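Local coordinates for protein acetyltransferase (Brucella abortus str. 2308 A, PDB 4ZBG) that binds acetyl coenzyme A and, as a member of the GNAT family, probably transfers its acetyl group to an amino group of its substrate, at residues Glu60-Ser72 and Tyr84-Gln96. Numbering follows the deposited sequence.
With ACO (acetyl coenzyme *a), chain B.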
loop_
_atom_site.group_PDB
_atom_site.type_symbol
_atom_site.label_atom_id
_atom_site.label_comp_id
_atom_site.label_asym_id
_atom_site.label_seq_id
_atom_site.Cartn_x
_atom_site.Cartn_y
_atom_site.Cartn_z
ATOM N N GLU A 60 5.870 -8.875 -10.295
ATOM C CA GLU A 60 5.883 -9.085 -11.734
ATOM C C GLU A 60 6.311 -10.515 -12.033
ATOM O O GLU A 60 7.233 -11.055 -11.406
ATOM C CB GLU A 60 6.870 -8.103 -12.366
ATOM C CG GLU A 60 6.973 -8.117 -13.882
ATOM C CD GLU A 60 7.865 -6.994 -14.373
ATOM O OE1 GLU A 60 8.978 -6.850 -13.820
ATOM O OE2 GLU A 60 7.449 -6.236 -15.277
ATOM N N GLU A 61 5.641 -11.129 -12.999
ATOM C CA GLU A 61 5.996 -12.468 -13.442
ATOM C C GLU A 61 5.691 -12.548 -14.928
ATOM O O GLU A 61 4.596 -12.167 -15.358
ATOM C CB GLU A 61 5.167 -13.485 -12.667
ATOM C CG GLU A 61 5.543 -14.930 -12.883
ATOM C CD GLU A 61 4.623 -15.849 -12.118
ATOM O OE1 GLU A 61 3.703 -16.410 -12.735
ATOM O OE2 GLU A 61 4.796 -15.987 -10.889
ATOM N N ASP A 62 6.657 -13.020 -15.716
ATOM C CA ASP A 62 6.504 -13.095 -17.170
ATOM C C ASP A 62 6.089 -11.750 -17.772
ATOM O O ASP A 62 5.306 -11.693 -18.724
ATOM C CB ASP A 62 5.515 -14.203 -17.558
ATOM C CG ASP A 62 6.058 -15.587 -17.275
ATOM O OD1 ASP A 62 7.266 -15.805 -17.505
ATOM O OD2 ASP A 62 5.283 -16.456 -16.826
ATOM N N GLY A 63 6.616 -10.668 -17.202
ATOM C CA GLY A 63 6.348 -9.333 -17.700
ATOM C C GLY A 63 4.985 -8.764 -17.357
ATOM O O GLY A 63 4.649 -7.668 -17.797
ATOM N N GLN A 64 4.204 -9.500 -16.568
ATOM C CA GLN A 64 2.867 -9.068 -16.163
ATOM C C GLN A 64 2.867 -8.641 -14.699
ATOM O O GLN A 64 3.480 -9.300 -13.857
ATOM C CB GLN A 64 1.860 -10.205 -16.356
ATOM C CG GLN A 64 0.432 -9.851 -15.943
ATOM C CD GLN A 64 -0.543 -11.001 -16.119
ATOM O OE1 GLN A 64 -1.659 -10.825 -16.623
ATOM N NE2 GLN A 64 -0.132 -12.183 -15.714
ATOM N N VAL A 65 2.190 -7.538 -14.402
ATOM C CA VAL A 65 1.995 -7.120 -13.016
ATOM C C VAL A 65 0.941 -8.017 -12.382
ATOM O O VAL A 65 -0.200 -8.052 -12.839
ATOM C CB VAL A 65 1.591 -5.638 -12.905
ATOM C CG1 VAL A 65 1.282 -5.286 -11.457
ATOM C CG2 VAL A 65 2.685 -4.730 -13.460
ATOM N N LEU A 66 1.317 -8.743 -11.335
ATOM C CA LEU A 66 0.373 -9.592 -10.614
ATOM C C LEU A 66 -0.222 -8.901 -9.396
ATOM O O LEU A 66 -1.274 -9.299 -8.913
ATOM C CB LEU A 66 1.060 -10.867 -10.141
ATOM C CG LEU A 66 1.685 -11.769 -11.196
ATOM C CD1 LEU A 66 2.196 -13.015 -10.506
ATOM C CD2 LEU A 66 0.682 -12.119 -12.289
ATOM N N GLY A 67 0.476 -7.898 -8.879
ATOM C CA GLY A 67 0.050 -7.240 -7.665
ATOM C C GLY A 67 0.768 -5.931 -7.507
ATOM O O GLY A 67 1.805 -5.706 -8.137
ATOM N N HIS A 68 0.212 -5.077 -6.658
ATOM C CA HIS A 68 0.723 -3.736 -6.457
ATOM C C HIS A 68 0.453 -3.293 -5.022
ATOM O O HIS A 68 -0.547 -3.688 -4.414
ATOM C CB HIS A 68 0.049 -2.758 -7.423
ATOM C CG HIS A 68 0.380 -1.334 -7.131
ATOM N ND1 HIS A 68 -0.489 -0.482 -6.482
ATOM C CD2 HIS A 68 1.516 -0.630 -7.346
ATOM C CE1 HIS A 68 0.095 0.693 -6.326
ATOM N NE2 HIS A 68 1.310 0.628 -6.845
ATOM N N ILE A 69 1.339 -2.458 -4.486
ATOM C CA ILE A 69 1.111 -1.836 -3.188
ATOM C C ILE A 69 1.547 -0.376 -3.211
ATOM O O ILE A 69 2.591 -0.050 -3.786
ATOM C CB ILE A 69 1.776 -2.640 -2.057
ATOM C CG1 ILE A 69 1.406 -2.078 -0.680
ATOM C CG2 ILE A 69 3.293 -2.684 -2.247
ATOM C CD1 ILE A 69 1.777 -3.026 0.430
ATOM N N ALA A 70 0.743 0.480 -2.580
ATOM C CA ALA A 70 1.044 1.895 -2.411
ATOM C C ALA A 70 1.253 2.251 -0.944
ATOM O O ALA A 70 0.551 1.736 -0.071
ATOM C CB ALA A 70 -0.094 2.741 -2.962
ATOM N N PHE A 71 2.196 3.158 -0.700
ATOM C CA PHE A 71 2.353 3.817 0.586
ATOM C C PHE A 71 2.408 5.314 0.355
ATOM O O PHE A 71 2.945 5.763 -0.654
ATOM C CB PHE A 71 3.646 3.397 1.270
ATOM C CG PHE A 71 3.717 1.947 1.615
ATOM C CD1 PHE A 71 4.110 1.008 0.675
ATOM C CD2 PHE A 71 3.427 1.520 2.902
ATOM C CE1 PHE A 71 4.196 -0.326 1.007
ATOM C CE2 PHE A 71 3.515 0.186 3.249
ATOM C CZ PHE A 71 3.897 -0.741 2.302
ATOM N N SER A 72 1.888 6.085 1.309
ATOM C CA SER A 72 1.850 7.542 1.192
ATOM C C SER A 72 1.914 8.143 2.593
ATOM O O SER A 72 1.601 7.462 3.570
ATOM C CB SER A 72 0.578 7.991 0.446
ATOM O OG SER A 72 -0.593 7.506 1.068
ATOM N N TYR A 84 3.336 6.667 7.684
ATOM C CA TYR A 84 2.809 6.407 6.355
ATOM C C TYR A 84 1.550 5.574 6.463
ATOM O O TYR A 84 1.318 4.906 7.470
ATOM C CB TYR A 84 3.883 5.716 5.494
ATOM C CG TYR A 84 5.076 6.626 5.299
ATOM C CD1 TYR A 84 6.105 6.668 6.240
ATOM C CD2 TYR A 84 5.146 7.497 4.213
ATOM C CE1 TYR A 84 7.173 7.534 6.090
ATOM C CE2 TYR A 84 6.208 8.364 4.057
ATOM C CZ TYR A 84 7.221 8.374 4.996
ATOM O OH TYR A 84 8.289 9.235 4.849
ATOM N N GLY A 85 0.730 5.631 5.428
ATOM C CA GLY A 85 -0.428 4.770 5.319
ATOM C C GLY A 85 -0.196 3.754 4.228
ATOM O O GLY A 85 0.348 4.075 3.166
ATOM N N LEU A 86 -0.586 2.518 4.506
ATOM C CA LEU A 86 -0.494 1.434 3.543
ATOM C C LEU A 86 -1.831 1.320 2.826
ATOM O O LEU A 86 -2.863 1.121 3.466
ATOM C CB LEU A 86 -0.177 0.120 4.268
ATOM C CG LEU A 86 0.099 -1.130 3.425
ATOM C CD1 LEU A 86 0.779 -2.154 4.313
ATOM C CD2 LEU A 86 -1.159 -1.735 2.785
ATOM N N GLY A 87 -1.810 1.408 1.501
ATOM C CA GLY A 87 -3.002 1.144 0.722
ATOM C C GLY A 87 -3.176 2.067 -0.464
ATOM O O GLY A 87 -2.747 3.219 -0.436
ATOM N N PRO A 88 -3.838 1.577 -1.517
ATOM C CA PRO A 88 -4.321 0.195 -1.637
ATOM C C PRO A 88 -3.201 -0.823 -1.828
ATOM O O PRO A 88 -2.094 -0.477 -2.239
ATOM C CB PRO A 88 -5.164 0.244 -2.917
ATOM C CG PRO A 88 -4.539 1.324 -3.712
ATOM C CD PRO A 88 -4.150 2.381 -2.711
ATOM N N VAL A 89 -3.512 -2.071 -1.493
ATOM C CA VAL A 89 -2.746 -3.227 -1.935
ATOM C C VAL A 89 -3.714 -4.089 -2.736
ATOM O O VAL A 89 -4.870 -4.271 -2.330
ATOM C CB VAL A 89 -2.081 -3.982 -0.751
ATOM C CG1 VAL A 89 -3.093 -4.402 0.313
ATOM C CG2 VAL A 89 -1.284 -5.178 -1.263
ATOM N N SER A 90 -3.243 -4.605 -3.868
ATOM C CA SER A 90 -4.101 -5.272 -4.841
ATOM C C SER A 90 -3.360 -6.429 -5.465
ATOM O O SER A 90 -2.209 -6.278 -5.856
ATOM C CB SER A 90 -4.455 -4.310 -5.987
ATOM O OG SER A 90 -5.011 -3.101 -5.513
ATOM N N VAL A 91 -4.025 -7.569 -5.590
ATOM C CA VAL A 91 -3.464 -8.712 -6.307
ATOM C C VAL A 91 -4.525 -9.193 -7.286
ATOM O O VAL A 91 -5.704 -9.219 -6.947
ATOM C CB VAL A 91 -3.019 -9.834 -5.332
ATOM C CG1 VAL A 91 -2.635 -11.122 -6.082
ATOM C CG2 VAL A 91 -1.860 -9.348 -4.467
ATOM N N LEU A 92 -4.116 -9.564 -8.501
ATOM C CA LEU A 92 -5.064 -10.103 -9.472
ATOM C C LEU A 92 -5.877 -11.204 -8.816
ATOM O O LEU A 92 -5.303 -12.099 -8.197
ATOM C CB LEU A 92 -4.320 -10.700 -10.661
ATOM C CG LEU A 92 -3.768 -9.723 -11.692
ATOM C CD1 LEU A 92 -2.976 -10.477 -12.749
ATOM C CD2 LEU A 92 -4.891 -8.923 -12.339
ATOM N N PRO A 93 -7.211 -11.150 -8.958
ATOM C CA PRO A 93 -8.045 -12.153 -8.295
ATOM C C PRO A 93 -7.577 -13.599 -8.490
ATOM O O PRO A 93 -7.534 -14.362 -7.520
ATOM C CB PRO A 93 -9.418 -11.902 -8.916
ATOM C CG PRO A 93 -9.435 -10.400 -9.046
ATOM C CD PRO A 93 -8.023 -10.036 -9.489
ATOM N N ALA A 94 -7.215 -13.973 -9.714
ATOM C CA ALA A 94 -6.809 -15.344 -9.992
ATOM C C ALA A 94 -5.557 -15.778 -9.238
ATOM O O ALA A 94 -5.362 -16.972 -9.007
ATOM C CB ALA A 94 -6.607 -15.531 -11.475
ATOM N N ARG A 95 -4.713 -14.819 -8.868
ATOM C CA ARG A 95 -3.446 -15.128 -8.218
ATOM C C ARG A 95 -3.446 -14.828 -6.723
ATOM O O ARG A 95 -2.403 -14.902 -6.091
ATOM C CB ARG A 95 -2.287 -14.409 -8.916
ATOM C CG ARG A 95 -2.025 -14.885 -10.352
ATOM C CD ARG A 95 -1.560 -16.345 -10.422
ATOM N NE ARG A 95 -0.254 -16.513 -9.794
ATOM C CZ ARG A 95 0.914 -16.420 -10.423
ATOM N NH1 ARG A 95 0.962 -16.163 -11.722
ATOM N NH2 ARG A 95 2.045 -16.580 -9.751
ATOM N N GLN A 96 -4.606 -14.513 -6.158
ATOM C CA GLN A 96 -4.711 -14.328 -4.715
ATOM C C GLN A 96 -4.566 -15.635 -3.948
ATOM O O GLN A 96 -4.732 -16.721 -4.504
ATOM C CB GLN A 96 -6.042 -13.674 -4.375
ATOM C CG GLN A 96 -6.100 -12.224 -4.823
ATOM C CD GLN A 96 -7.490 -11.643 -4.738
ATOM O OE1 GLN A 96 -8.424 -12.308 -4.287
ATOM N NE2 GLN A 96 -7.640 -10.395 -5.173
HETATM N N1A ACO B . -1.513 -21.834 1.915
HETATM C C2A ACO B . -2.556 -21.539 2.682
HETATM N N3A ACO B . -3.030 -20.308 2.771
HETATM C C4A ACO B . -2.457 -19.314 2.083
HETATM C C5A ACO B . -1.373 -19.576 1.279
HETATM C C6A ACO B . -0.906 -20.897 1.210
HETATM N N6A ACO B . 0.231 -21.228 0.375
HETATM N N7A ACO B . -0.995 -18.423 0.713
HETATM C C8A ACO B . -1.814 -17.482 1.159
HETATM N N9A ACO B . -2.709 -17.994 1.987
HETATM C C1B ACO B . -3.773 -17.272 2.682
HETATM C C2B ACO B . -3.350 -16.355 3.559
HETATM O O2B ACO B . -3.012 -16.902 4.853
HETATM C C3B ACO B . -4.638 -15.300 3.667
HETATM O O3B ACO B . -5.703 -15.897 4.455
HETATM P P3B ACO B . -5.945 -15.557 6.048
HETATM O O7A ACO B . -7.174 -16.343 6.438
HETATM O O8A ACO B . -6.164 -14.070 6.199
HETATM O O9A ACO B . -4.714 -16.011 6.800
HETATM C C4B ACO B . -5.035 -15.147 2.401
HETATM O O4B ACO B . -4.517 -16.415 1.621
HETATM C C5B ACO B . -4.456 -13.949 1.626
HETATM O O5B ACO B . -3.080 -13.831 1.895
HETATM P P1A ACO B . -1.996 -13.509 0.711
HETATM O O1A ACO B . -1.904 -14.625 -0.285
HETATM O O2A ACO B . -0.730 -13.082 1.400
HETATM O O3A ACO B . -2.580 -12.177 0.007
HETATM P P2A ACO B . -3.178 -12.034 -1.485
HETATM O O4A ACO B . -2.091 -12.183 -2.502
HETATM O O5A ACO B . -4.413 -12.875 -1.652
HETATM O O6A ACO B . -3.558 -10.461 -1.443
HETATM C CBP ACO B . -5.221 -8.810 -0.983
HETATM C CCP ACO B . -4.381 -9.957 -0.415
HETATM C CDP ACO B . -6.030 -8.203 0.161
HETATM C CEP ACO B . -4.269 -7.779 -1.580
HETATM C CAP ACO B . -6.146 -9.370 -2.066
HETATM O OAP ACO B . -7.098 -10.202 -1.449
HETATM C C9P ACO B . -6.878 -8.300 -2.878
HETATM O O9P ACO B . -6.376 -7.724 -3.796
HETATM N N8P ACO B . -8.229 -8.046 -2.470
HETATM C C7P ACO B . -9.061 -7.079 -3.151
HETATM C C6P ACO B . -8.587 -5.656 -2.897
HETATM C C5P ACO B . -8.498 -5.362 -1.415
HETATM O O5P ACO B . -9.417 -5.535 -0.676
HETATM N N4P ACO B . -7.243 -4.858 -0.938
HETATM C C3P ACO B . -7.072 -4.550 0.466
HETATM C C2P ACO B . -7.698 -3.202 0.803
HETATM S S1P ACO B . -7.243 -2.753 2.500
HETATM C C ACO B . -5.609 -2.016 2.339
HETATM O O ACO B . -5.141 -1.811 1.264
HETATM C CH3 ACO B . -4.874 -1.689 3.628
HETATM O O HOH W 1 -3.188 -1.132 -5.773
HETATM O O HOH W 2 -0.908 4.853 0.703
#
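E61 and R95 form a salt bridge beside one end of the antiparallel hairpin of strands 64-76 and 83-91, E61 from the preceding strand 55-61 and R95 from the 3-10 turn after strand 83-91; the hairpin illustrates how the GNAT fold turns a bulged strand into a cofactor cradle. The guanidinium grips the carboxylate end-on, NH1 to OE1 at 2.9 Å and NH2 to OE2 at 3.0 Å, the two planes 39° apart. R95 reaches it through a chain bent at chi2 and chi3, its NE held by E98. L66 and G67 both face A59 of strand 55-61, a classic beta bulge; L66 CD1 lies over one guanidinium face while CD2 meets L92 CD1 crosswise. At G67 the strands come close, CA to V91 CA 4.0 Å. H68 exchanges backbone bonds with S90, and on the face carrying these two, near helix 19-30, water 1 joins H68 ND1 to S90 OG; NE2 is taken by S56. I69 turns to the face it shares with F71, L86 and V89, near helix 100-114. With CG1 anti to the backbone N (chi1 -174°), it lies alongside V89 and extends CD1 to 3.9 Å from L86 CG. Between I69 and F71 the register slips by one: A70 N bonds to P88 O, but A70 O receives G87 N. This beta bulge, with a cis peptide before P88, lies where V89 N donates to the acetyl oxygen O of the cofactor at 3.2 Å, an arrangement consistent with polarising the thioester. Farther along the same strand, V89 O and V91 N bond the pantetheine arm, which thus runs along the strand edge. F71 places CE2 3.7 Å from L86 CG, the two side chains pointing the same way. At S72, OG donates to water 2, which in turn donates to G85 O and, at 2.7 Å, to G87 O.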